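Local atomic coordinates of ferulic acid esterase, AmCE1/Fae1A (Anaeromyces mucronatus, PDB entry 5CXX), a protein that probably acts as a feruloyl esterase of the alpha/beta-hydrolase fold, freeing ferulic acid from its esters. Residues Y102-P106 with G107-T111; N124-N127 with E128-V132; M134-E138 with E139-I143. All blocks are in the same frame, centred on the assembly; numbering follows the deposited sequence.

Contact 1: Y102-P106 with G107-T111; sequences YAPKP and GTAVT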
# COMPACT_ATOMS: atom_id res chain seq x y z
N TYR A 102 8.67 8.93 -1.13
CA TYR A 102 9.00 10.16 -1.89
C TYR A 102 10.40 9.96 -2.47
O TYR A 102 11.42 10.11 -1.79
CB TYR A 102 8.94 11.40 -0.98
CG TYR A 102 9.28 12.67 -1.76
CD1 TYR A 102 8.54 13.00 -2.91
CD2 TYR A 102 10.36 13.48 -1.37
CE1 TYR A 102 8.89 14.11 -3.66
CE2 TYR A 102 10.71 14.63 -2.12
CZ TYR A 102 9.98 14.93 -3.25
OH TYR A 102 10.32 16.04 -3.95
N ALA A 103 10.44 9.61 -3.77
CA ALA A 103 11.69 9.22 -4.42
C ALA A 103 11.98 10.04 -5.66
O ALA A 103 12.02 9.53 -6.77
CB ALA A 103 11.61 7.69 -4.79
N PRO A 104 12.20 11.34 -5.52
CA PRO A 104 12.45 12.21 -6.68
C PRO A 104 13.80 11.94 -7.33
O PRO A 104 14.82 11.66 -6.65
CB PRO A 104 12.46 13.65 -6.04
CG PRO A 104 13.01 13.35 -4.60
CD PRO A 104 12.27 12.05 -4.23
N LYS A 105 13.83 12.10 -8.66
CA LYS A 105 15.07 12.15 -9.43
C LYS A 105 15.93 13.33 -8.92
O LYS A 105 15.34 14.34 -8.57
CB LYS A 105 14.75 12.35 -10.90
CG LYS A 105 13.85 11.24 -11.47
CD LYS A 105 13.61 11.53 -12.97
CE LYS A 105 13.66 10.25 -13.83
NZ LYS A 105 12.52 9.30 -13.60
N PRO A 106 17.26 13.27 -8.97
CA PRO A 106 18.03 14.47 -8.56
C PRO A 106 17.66 15.70 -9.35
O PRO A 106 17.39 15.63 -10.57
CB PRO A 106 19.50 14.12 -8.87
CG PRO A 106 19.50 12.67 -8.85
CD PRO A 106 18.15 12.12 -9.24
N GLY A 107 17.63 16.83 -8.65
CA GLY A 107 17.28 18.10 -9.24
C GLY A 107 15.78 18.34 -9.09
O GLY A 107 15.34 19.49 -9.34
N THR A 108 15.01 17.36 -8.63
CA THR A 108 13.57 17.58 -8.56
C THR A 108 13.01 17.45 -7.18
O THR A 108 11.78 17.55 -7.01
CB THR A 108 12.78 16.64 -9.46
OG1 THR A 108 12.81 15.32 -8.93
CG2 THR A 108 13.40 16.64 -10.82
N ALA A 109 13.86 17.36 -6.16
CA ALA A 109 13.33 17.25 -4.79
C ALA A 109 12.86 18.63 -4.33
O ALA A 109 13.59 19.66 -4.50
CB ALA A 109 14.44 16.71 -3.83
N VAL A 110 11.63 18.69 -3.80
CA VAL A 110 11.08 19.93 -3.32
C VAL A 110 10.40 19.67 -1.97
O VAL A 110 10.20 18.51 -1.56
CB VAL A 110 10.05 20.55 -4.34
CG1 VAL A 110 10.74 20.82 -5.67
CG2 VAL A 110 8.82 19.61 -4.51
N THR A 111 10.08 20.77 -1.30
CA THR A 111 9.51 20.65 0.02
C THR A 111 8.06 20.15 -0.06
O THR A 111 7.38 20.38 -1.07
CB THR A 111 9.65 22.02 0.74
OG1 THR A 111 9.51 21.83 2.14
CG2 THR A 111 8.65 23.01 0.20
O HOH W 1 9.44 15.92 -6.50

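Contact 2: N124-N127 with E128-V132; sequences NFIN and ELIEV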
# COMPACT_ATOMS: atom_id res chain seq x y z
N ASN A 124 7.54 8.65 -9.12
CA ASN A 124 8.78 8.01 -9.47
C ASN A 124 9.07 6.79 -8.61
O ASN A 124 10.01 6.02 -8.90
CB ASN A 124 9.95 9.04 -9.33
CG ASN A 124 11.15 8.62 -10.11
OD1 ASN A 124 11.04 8.20 -11.29
ND2 ASN A 124 12.34 8.81 -9.52
N PHE A 125 8.27 6.59 -7.57
CA PHE A 125 8.43 5.44 -6.71
C PHE A 125 8.25 4.12 -7.47
O PHE A 125 8.84 3.11 -7.06
CB PHE A 125 7.43 5.49 -5.52
CG PHE A 125 7.72 4.38 -4.52
CD1 PHE A 125 8.86 4.46 -3.71
CD2 PHE A 125 6.92 3.26 -4.43
CE1 PHE A 125 9.20 3.42 -2.84
CE2 PHE A 125 7.23 2.24 -3.58
CZ PHE A 125 8.37 2.31 -2.75
N ILE A 126 7.54 4.14 -8.60
CA ILE A 126 7.47 2.90 -9.41
C ILE A 126 8.88 2.44 -9.80
O ILE A 126 9.19 1.25 -9.73
CB ILE A 126 6.57 3.09 -10.64
CG1 ILE A 126 6.39 1.74 -11.37
CG2 ILE A 126 7.19 4.12 -11.65
CD1 ILE A 126 5.24 1.85 -12.43
N ASN A 127 9.79 3.36 -10.07
CA ASN A 127 11.14 3.00 -10.42
C ASN A 127 11.97 2.58 -9.17
O ASN A 127 12.72 1.60 -9.22
CB ASN A 127 11.84 4.18 -11.15
CG ASN A 127 11.14 4.47 -12.46
OD1 ASN A 127 10.93 3.52 -13.22
ND2 ASN A 127 10.67 5.71 -12.69
N GLU A 128 11.77 3.31 -8.06
CA GLU A 128 12.44 2.95 -6.78
C GLU A 128 12.06 1.54 -6.35
O GLU A 128 12.94 0.74 -6.02
CB GLU A 128 12.03 3.96 -5.67
CG GLU A 128 12.66 3.64 -4.29
CD GLU A 128 14.19 3.81 -4.32
OE1 GLU A 128 14.73 4.43 -5.28
OE2 GLU A 128 14.86 3.31 -3.39
N LEU A 129 10.77 1.23 -6.46
CA LEU A 129 10.32 -0.09 -5.98
C LEU A 129 10.92 -1.20 -6.88
O LEU A 129 11.48 -2.19 -6.39
CB LEU A 129 8.78 -0.12 -5.95
CG LEU A 129 8.25 -1.52 -5.53
CD1 LEU A 129 8.54 -1.82 -4.07
CD2 LEU A 129 6.70 -1.56 -5.79
N ILE A 130 10.75 -1.05 -8.20
CA ILE A 130 11.06 -2.17 -9.12
C ILE A 130 12.56 -2.31 -9.36
O ILE A 130 13.08 -3.44 -9.41
CB ILE A 130 10.27 -1.96 -10.45
CG1 ILE A 130 8.78 -2.13 -10.11
CG2 ILE A 130 10.76 -2.90 -11.53
CD1 ILE A 130 7.85 -1.70 -11.31
N GLU A 131 13.26 -1.16 -9.45
CA GLU A 131 14.69 -1.19 -9.79
C GLU A 131 15.60 -1.31 -8.57
O GLU A 131 16.75 -1.73 -8.72
CB GLU A 131 15.11 0.10 -10.54
CG GLU A 131 14.34 0.24 -11.86
CD GLU A 131 14.71 1.53 -12.56
OE1 GLU A 131 15.80 2.09 -12.31
OE2 GLU A 131 13.91 2.01 -13.35
N VAL A 132 15.12 -0.89 -7.39
CA VAL A 132 16.03 -0.81 -6.22
C VAL A 132 15.51 -1.64 -5.05
O VAL A 132 16.27 -2.49 -4.55
CB VAL A 132 16.24 0.63 -5.74
CG1 VAL A 132 17.32 0.64 -4.63
CG2 VAL A 132 16.75 1.45 -6.88

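Contact 3: M134-E138 with E139-I143; sequences MPYME and EHYSI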
# COMPACT_ATOMS: atom_id res chain seq x y z
N MET A 134 12.90 -3.92 -4.59
CA MET A 134 12.63 -5.33 -4.80
C MET A 134 13.90 -6.15 -4.96
O MET A 134 14.06 -7.21 -4.33
CB MET A 134 11.68 -5.54 -5.99
CG MET A 134 10.30 -5.24 -5.60
SD MET A 134 9.23 -5.32 -7.04
CE MET A 134 8.86 -7.05 -7.02
N PRO A 135 14.88 -5.67 -5.78
CA PRO A 135 16.15 -6.43 -5.82
C PRO A 135 16.87 -6.45 -4.46
O PRO A 135 17.48 -7.45 -4.09
CB PRO A 135 16.99 -5.69 -6.88
CG PRO A 135 15.93 -5.03 -7.78
CD PRO A 135 14.80 -4.67 -6.88
N TYR A 136 16.81 -5.35 -3.70
CA TYR A 136 17.46 -5.36 -2.39
C TYR A 136 16.87 -6.47 -1.51
O TYR A 136 17.58 -7.23 -0.85
CB TYR A 136 17.26 -3.99 -1.74
CG TYR A 136 18.03 -3.88 -0.43
CD1 TYR A 136 17.48 -4.38 0.76
CD2 TYR A 136 19.30 -3.27 -0.39
CE1 TYR A 136 18.22 -4.31 1.98
CE2 TYR A 136 20.01 -3.19 0.79
CZ TYR A 136 19.47 -3.74 1.96
OH TYR A 136 20.23 -3.66 3.12
N MET A 137 15.54 -6.53 -1.49
CA MET A 137 14.88 -7.54 -0.64
C MET A 137 15.26 -8.93 -1.06
O MET A 137 15.50 -9.77 -0.18
CB MET A 137 13.34 -7.38 -0.72
CG MET A 137 12.83 -6.08 -0.06
SD MET A 137 13.36 -5.86 1.68
CE MET A 137 12.51 -7.30 2.45
N GLU A 138 15.33 -9.16 -2.38
CA GLU A 138 15.71 -10.52 -2.88
C GLU A 138 17.14 -10.89 -2.49
O GLU A 138 17.46 -12.05 -2.15
CB GLU A 138 15.52 -10.61 -4.40
CG GLU A 138 15.60 -12.12 -4.82
CD GLU A 138 15.31 -12.40 -6.29
OE1 GLU A 138 14.84 -11.48 -7.00
OE2 GLU A 138 15.55 -13.56 -6.73
N GLU A 139 18.01 -9.89 -2.48
CA GLU A 139 19.42 -10.15 -2.16
C GLU A 139 19.67 -10.35 -0.67
O GLU A 139 20.61 -11.08 -0.30
CB GLU A 139 20.25 -8.97 -2.69
CG GLU A 139 21.77 -8.99 -2.39
CD GLU A 139 22.52 -10.13 -3.09
OE1 GLU A 139 22.35 -10.31 -4.32
OE2 GLU A 139 23.33 -10.83 -2.43
N HIS A 140 18.88 -9.71 0.19
CA HIS A 140 19.23 -9.61 1.61
C HIS A 140 18.34 -10.40 2.54
O HIS A 140 18.71 -10.58 3.71
CB HIS A 140 19.22 -8.14 2.07
CG HIS A 140 20.31 -7.34 1.43
ND1 HIS A 140 21.60 -7.33 1.92
CD2 HIS A 140 20.33 -6.60 0.31
CE1 HIS A 140 22.35 -6.57 1.15
NE2 HIS A 140 21.61 -6.10 0.17
N TYR A 141 17.18 -10.85 2.04
CA TYR A 141 16.22 -11.57 2.89
C TYR A 141 15.74 -12.82 2.20
O TYR A 141 15.86 -12.98 0.98
CB TYR A 141 15.03 -10.67 3.23
CG TYR A 141 15.49 -9.46 4.03
CD1 TYR A 141 15.80 -9.58 5.39
CD2 TYR A 141 15.68 -8.20 3.41
CE1 TYR A 141 16.25 -8.46 6.12
CE2 TYR A 141 16.11 -7.11 4.15
CZ TYR A 141 16.39 -7.25 5.48
OH TYR A 141 16.85 -6.16 6.22
N SER A 142 15.18 -13.73 3.00
CA SER A 142 14.72 -15.00 2.43
C SER A 142 13.26 -14.83 2.01
O SER A 142 12.33 -15.12 2.76
CB SER A 142 14.89 -16.13 3.44
OG SER A 142 14.58 -17.35 2.82
N ILE A 143 13.08 -14.33 0.80
CA ILE A 143 11.74 -14.02 0.31
C ILE A 143 11.28 -15.02 -0.75
O ILE A 143 12.07 -15.70 -1.40
CB ILE A 143 11.67 -12.59 -0.30
CG1 ILE A 143 12.39 -12.54 -1.66
CG2 ILE A 143 12.30 -11.55 0.69
CD1 ILE A 143 12.12 -11.13 -2.39
O HOH W 2 19.54 -5.54 5.10

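Contact 1: Y102-P106 with G107-T111
The flat ring of Tyr102 reaches from one arm of a tight loop to the other, meeting 107-111 with its hydroxyl end. Over the centre of one face lies CD of Pro104, 3.6 Å above the plane, an aliphatic ring carbon laid on pi electrons in the manner of a CH-pi contact. The Ala109 CA and Val110 O come up obliquely, and the ring of Tyr118 on helix 116-123 also meets it. With CG anti to the backbone N (chi1 180°), the ring extends across the loop and its OH accepts a nearly straight bond from Val110 N, 3.0 Å long at 166°. The same Tyr102 OH donates to a water at 2.7 Å, and that water donates in turn to Thr108 O, so the phenol is gripped both directly and through solvent. Replacing Tyr102 by a phenylalanine would probably keep the proline packing but leave Val110 N without its acceptor and the bridging water without its donor.

Beside the ring, Pro104 CG touches Ala109 CB at 3.7 Å; the small methyl suits this close approach of the arms. Farther round, Lys105 O receives two donors from one residue: Thr108 OG1 at 2.7 Å, in the carbonyl plane on a lone pair, and the backbone Thr108 N at 3.0 Å. A threonine can thus supply side chain and backbone together. The amine of Lys105 turns instead to Asn124. Pro106, its phi held by the ring, takes the first corner and Gly107 the second, with a positive phi of 92° at which a CB would clash with Pro106 O. Lys105 to Thr108 is accordingly a type II beta turn, here reversing the surface loop that joins strand 95-99 to helix 116-123.

Contact 2: N124-N127 with E128-V132
Phe125, Ile126 and Asn127 each meet the residues one turn on in helix 125-140, a helix of the alpha/beta-hydrolase fold. The Phe125 ring spans two neighbours: its CE1 lies 3.8 Å from Glu128 CG and its CE2 3.7 Å from Leu129 CB. Chi1 of -172° swings this ring away from its own backbone N and forward along the helix, where a broad apolar group can touch both. Ile126 and Ile130 run side by side, pointing the same way, with CG1 of the first 3.7 Å from CD1 of the second. Asn127 and Glu131 also lie alongside, their amide and carboxylate planes well turned from each other, but OD1 and OE2 are both acceptors and make no bond.

Backbone bonds from Leu129 N to Phe125 O, Ile130 N to Ile126 O and Glu131 N to Asn127 O fix these spacings, and the helix widens to a pi-type turn over 129-132. Outside, Thr161 and Ile165 of helix 157-168 pack on Phe125. The carboxylate of Glu128 is hydrogen-bonded to Tyr31 OH and Ser33 OG, partners that probably offset the cost of burying an acid.

Asn127 OD1 accepts from a glycerol, probably from the crystallisation liquor. On the other branch, ND2 donates to Asn124 OD1 at 2.9 Å, with the acceptor only 4° out of the Asn127 amide plane but the donor 41° above the Asn124 carbonyl plane.

Contact 3: M134-E138 with E139-I143
Tyr136 and His140, one helical turn apart, lay their rings together in an offset stack, centroids 3.9 Å apart and planes at 24°. His140 CD2 sits over the centre of the phenol ring, whereas Tyr136 CZ lies toward the rim of the imidazole; the other imidazole face carries Glu139 CG, also toward its rim. Flat aromatic side chains suit this surface site, since the imidazole can lie over a face of the phenol ring. Tyr141 approaches Tyr136 differently, with CE2 at the edge near the ring plane, and one water joins the two hydroxyls, donating to Tyr136 OH at 2.8 Å and lying 3.0 Å from Tyr141 OH.

Deeper in, Met137 bends at chi2 (-55°) and again at chi3, bringing CE to 3.4 Å from Tyr141 CD2. Its SD stands obliquely 4.7 Å from the Tyr141 centroid, a Met-aromatic contact, and the flexible Met137 side chain also touches Tyr60 and Val97 of the central sheet. Ile143 folds back, placing CD1 3.7 Å from Glu138 CA. Met137 O accepts from Tyr141 N and, weakly, from His140 N. The arrangement is the C-terminal end of a helix packed on the central sheet of an alpha/beta-hydrolase, its chain leaving at Tyr141 through an inverse gamma turn centred on Ser142.

Overall arrangement
The three contacts follow one another along the chain, with contact 2 in the middle, its centre about 14 Å from the centre of each of the others. Contact 1 meets it through Asn124, whose ND2 lies 2.9 Å from Ala103 O and whose OD1 lies 3.0 Å from Lys105 NZ, both probable hydrogen bonds. Contacts 2 and 3 share helix 125-140, and Leu129 O lies 2.9 Å from Met134 N. Contacts 1 and 3 do not touch; their nearest atoms are about 12 Å apart. The bound ferulic acid lies about 11 Å from the Tyr102 side chain and about 13 Å from that of Phe125, which also lies near, without touching, what is probably the nucleophile elbow round Ser156.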